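Local coordinates for protein bacteriohemerythrin (Methylococcus capsulatus, PDB 4XPX) that reversibly binds oxygen at a non-haem centre of two iron atoms and may store it or deliver it to oxygen-requiring enzymes, at residues K22-M27 against D52-H57. Numbering follows the deposited sequence.
With FE2 (Fe (II) ion), chain C.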
ATOM      1  N   LYS A  22      -5.605  -0.761   7.275  1.00  6.97           N
ATOM      2  CA  LYS A  22      -6.287  -2.049   7.534  1.00  7.35           C
ATOM      3  C   LYS A  22      -6.947  -2.548   6.268  1.00  7.86           C
ATOM      4  O   LYS A  22      -6.891  -3.799   5.980  1.00  7.59           O
ATOM      5  CB  LYS A  22      -7.284  -1.895   8.667  1.00  8.67           C
ATOM      6  CG  LYS A  22      -6.664  -1.670  10.010  1.00  9.79           C
ATOM      7  CD  LYS A  22      -7.710  -1.300  11.024  1.00 12.83           C
ATOM      8  CE  LYS A  22      -7.102  -0.753  12.199  1.00 13.38           C
ATOM      9  NZ  LYS A  22      -8.028  -0.541  13.336  1.00 13.66           N
ATOM     10  N   THR A  23      -7.566  -1.662   5.450  1.00  7.37           N
ATOM     11  CA  THR A  23      -8.117  -2.119   4.184  1.00  7.13           C
ATOM     12  C   THR A  23      -7.041  -2.630   3.254  1.00  6.50           C
ATOM     13  O   THR A  23      -7.225  -3.701   2.616  1.00  7.26           O
ATOM     14  CB  THR A  23      -8.877  -0.960   3.507  1.00  7.29           C
ATOM     15  OG1 THR A  23     -10.025  -0.609   4.285  1.00  8.29           O
ATOM     16  CG2 THR A  23      -9.304  -1.306   2.090  1.00  8.04           C
ATOM     17  N   ILE A  24      -5.908  -1.938   3.137  1.00  6.49           N
ATOM     18  CA  ILE A  24      -4.814  -2.415   2.309  1.00  6.40           C
ATOM     19  C   ILE A  24      -4.414  -3.824   2.731  1.00  6.41           C
ATOM     20  O   ILE A  24      -4.206  -4.703   1.874  1.00  6.94           O
ATOM     21  CB  ILE A  24      -3.657  -1.429   2.320  1.00  6.45           C
ATOM     22  CG1 ILE A  24      -4.013  -0.138   1.598  1.00  7.39           C
ATOM     23  CG2 ILE A  24      -2.423  -2.054   1.708  1.00  7.45           C
ATOM     24  CD1 ILE A  24      -3.087   1.023   1.835  1.00  8.36           C
ATOM     25  N   PHE A  25      -4.232  -4.018   4.007  1.00  6.60           N
ATOM     26  CA  PHE A  25      -3.776  -5.344   4.488  1.00  7.04           C
ATOM     27  C   PHE A  25      -4.794  -6.406   4.068  1.00  6.71           C
ATOM     28  O   PHE A  25      -4.420  -7.512   3.629  1.00  7.56           O
ATOM     29  CB  PHE A  25      -3.594  -5.393   5.998  1.00  7.58           C
ATOM     30  CG  PHE A  25      -2.360  -4.728   6.560  1.00  7.19           C
ATOM     31  CD1 PHE A  25      -1.740  -3.598   5.984  1.00  7.51           C
ATOM     32  CD2 PHE A  25      -1.786  -5.253   7.686  1.00  8.52           C
ATOM     33  CE1 PHE A  25      -0.642  -3.024   6.606  1.00  8.44           C
ATOM     34  CE2 PHE A  25      -0.653  -4.694   8.277  1.00  9.57           C
ATOM     35  CZ  PHE A  25      -0.094  -3.551   7.765  1.00  8.70           C
ATOM     36  N   ASP A  26      -6.081  -6.116   4.220  1.00  7.11           N
ATOM     37  CA  ASP A  26      -7.115  -7.100   3.826  1.00  8.14           C
ATOM     38  C   ASP A  26      -7.045  -7.372   2.343  1.00  7.48           C
ATOM     39  O   ASP A  26      -7.217  -8.546   1.888  1.00  8.48           O
ATOM     40  CB  ASP A  26      -8.476  -6.579   4.234  1.00  8.30           C
ATOM     41  CG  ASP A  26      -8.804  -6.696   5.684  1.00 12.52           C
ATOM     42  OD1 ASP A  26      -8.109  -7.421   6.457  1.00 15.97           O
ATOM     43  OD2 ASP A  26      -9.848  -6.053   6.176  1.00 15.51           O
ATOM     44  N   MET A  27      -6.844  -6.341   1.530  1.00  7.32           N
ATOM     45  CA  MET A  27      -6.826  -6.531   0.079  1.00  7.65           C
ATOM     46  C   MET A  27      -5.557  -7.258  -0.354  1.00  7.43           C
ATOM     47  O   MET A  27      -5.618  -8.080  -1.325  1.00  7.98           O
ATOM     48  CB  MET A  27      -6.971  -5.148  -0.614  1.00  7.34           C
ATOM     49  CG  MET A  27      -8.308  -4.510  -0.333  1.00  7.64           C
ATOM     50  SD  MET A  27      -8.543  -2.949  -1.221  1.00  8.41           S
ATOM     51  CE  MET A  27      -9.054  -3.574  -2.853  1.00 10.34           C
ATOM     52  N   ASP A  52      -5.512   0.393  -7.130  1.00  7.98           N
ATOM     53  CA  ASP A  52      -6.334   1.581  -7.105  1.00  8.26           C
ATOM     54  C   ASP A  52      -6.484   2.130  -5.704  1.00  7.73           C
ATOM     55  O   ASP A  52      -6.395   3.357  -5.464  1.00  8.41           O
ATOM     56  CB  ASP A  52      -7.716   1.270  -7.722  1.00  9.20           C
ATOM     57  CG  ASP A  52      -8.497   2.494  -8.006  1.00 11.25           C
ATOM     58  OD1 ASP A  52      -8.121   3.196  -8.972  1.00 14.75           O
ATOM     59  OD2 ASP A  52      -9.435   2.874  -7.235  1.00 15.88           O
ATOM     60  N   TYR A  53      -6.711   1.231  -4.747  1.00  7.32           N
ATOM     61  CA  TYR A  53      -6.912   1.653  -3.370  1.00  7.60           C
ATOM     62  C   TYR A  53      -5.646   2.225  -2.789  1.00  6.82           C
ATOM     63  O   TYR A  53      -5.690   3.271  -2.064  1.00  7.62           O
ATOM     64  CB  TYR A  53      -7.455   0.475  -2.527  1.00  7.34           C
ATOM     65  CG  TYR A  53      -7.900   0.974  -1.206  1.00  7.23           C
ATOM     66  CD1 TYR A  53      -9.140   1.499  -1.051  1.00  8.84           C
ATOM     67  CD2 TYR A  53      -7.072   0.945  -0.097  1.00  8.12           C
ATOM     68  CE1 TYR A  53      -9.576   2.030   0.172  1.00  9.95           C
ATOM     69  CE2 TYR A  53      -7.469   1.469   1.116  1.00  8.35           C
ATOM     70  CZ  TYR A  53      -8.684   1.981   1.264  1.00  8.20           C
ATOM     71  OH  TYR A  53      -9.062   2.482   2.478  1.00  9.92           O
ATOM     72  N   VAL A  54      -4.497   1.581  -3.014  1.00  7.14           N
ATOM     73  CA  VAL A  54      -3.224   2.083  -2.529  1.00  7.02           C
ATOM     74  C   VAL A  54      -2.975   3.505  -3.061  1.00  7.49           C
ATOM     75  O   VAL A  54      -2.559   4.420  -2.296  1.00  7.84           O
ATOM     76  CB  VAL A  54      -2.099   1.148  -2.876  1.00  7.88           C
ATOM     77  CG1 VAL A  54      -0.723   1.778  -2.579  1.00  8.96           C
ATOM     78  CG2 VAL A  54      -2.238  -0.151  -2.058  1.00  8.67           C
ATOM     79  N   VAL A  55      -3.195   3.734  -4.337  1.00  7.77           N
ATOM     80  CA  VAL A  55      -2.987   5.080  -4.896  1.00  8.80           C
ATOM     81  C   VAL A  55      -3.894   6.072  -4.216  1.00  8.65           C
ATOM     82  O   VAL A  55      -3.436   7.216  -3.921  1.00  9.55           O
ATOM     83  CB  VAL A  55      -3.140   5.019  -6.403  1.00 10.24           C
ATOM     84  CG1 VAL A  55      -3.307   6.435  -7.020  1.00 15.16           C
ATOM     85  CG2 VAL A  55      -2.083   4.256  -7.076  1.00 12.35           C
ATOM     86  N   MET A  56      -5.121   5.718  -3.955  1.00  8.50           N
ATOM     87  CA  MET A  56      -6.024   6.606  -3.271  1.00 10.03           C
ATOM     88  C   MET A  56      -5.565   6.889  -1.855  1.00  7.50           C
ATOM     89  O   MET A  56      -5.611   8.068  -1.379  1.00  8.99           O
ATOM     90  CB  MET A  56      -7.424   5.995  -3.284  1.00 10.12           C
ATOM     91  CG  MET A  56      -8.479   6.867  -2.684  1.00 15.35           C
ATOM     92  SD  MET A  56      -8.487   6.773  -0.889  1.00 14.79           S
ATOM     93  CE  MET A  56      -8.823   5.066  -0.559  1.00 18.23           C
ATOM     94  N   HIS A  57      -5.062   5.878  -1.147  1.00  7.32           N
ATOM     95  CA  HIS A  57      -4.520   6.048   0.179  1.00  7.25           C
ATOM     96  C   HIS A  57      -3.350   7.051   0.143  1.00  7.00           C
ATOM     97  O   HIS A  57      -3.238   7.957   1.022  1.00  7.44           O
ATOM     98  CB  HIS A  57      -4.065   4.699   0.707  1.00  7.24           C
ATOM     99  CG  HIS A  57      -3.213   4.820   1.950  1.00  7.42           C
ATOM    100  ND1 HIS A  57      -3.643   5.426   3.107  1.00  7.50           N
ATOM    101  CD2 HIS A  57      -1.921   4.472   2.181  1.00  7.11           C
ATOM    102  CE1 HIS A  57      -2.629   5.422   3.990  1.00  7.65           C
ATOM    103  NE2 HIS A  57      -1.569   4.856   3.452  1.00  7.85           N
TER
HETATM  104 FE   FE2 C 202       0.281   4.729   4.543  1.00  7.98          FE
HETATM  105  O   HOH W   1       1.481   5.025   2.992  1.00 10.45           O
HETATM  106  O   HOH W   2       0.909   2.521   3.517  1.00  4.72           O
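With CG anti to its backbone N (chi1 -169°), Y53 leaves its helix toward helix 15-34, and T23 CG2, likewise anti to N, lies over one face of its ring. T23 CG2 sits 3.6 Å from the centroid of the Y53 ring, a CH-pi contact displaced toward the CZ-CE2 rim. I24 reaches the same ring at its edge, in the ring plane, with CG1 3.7 Å from Y53 CD2. M27 comes in obliquely from one helical turn beyond T23, its SD 4.6 Å from the ring centroid in a Met-aromatic contact and 3.8 Å from Y53 CB. An alanine in place of Y53 would probably leave the T23 methyl, I24 CG1 and the M27 sulfur without their aromatic partner and open a gap between the helices. Further in, I24 CD1 packs against the iron ligand H57, 3.7 Å from H57 CD2. H57 NE2 binds iron at 2.1 Å, while Q20 accepts a hydrogen bond from ND1 and so helps fix the ring's rotation. The axes of segments 22-27 and 52-57 run antiparallel and approach to 10.2 Å, and H21, E61 and D121 join H57 on this iron: the four-helix bundle of hemerythrins, wrapped around its di-iron oxygen site.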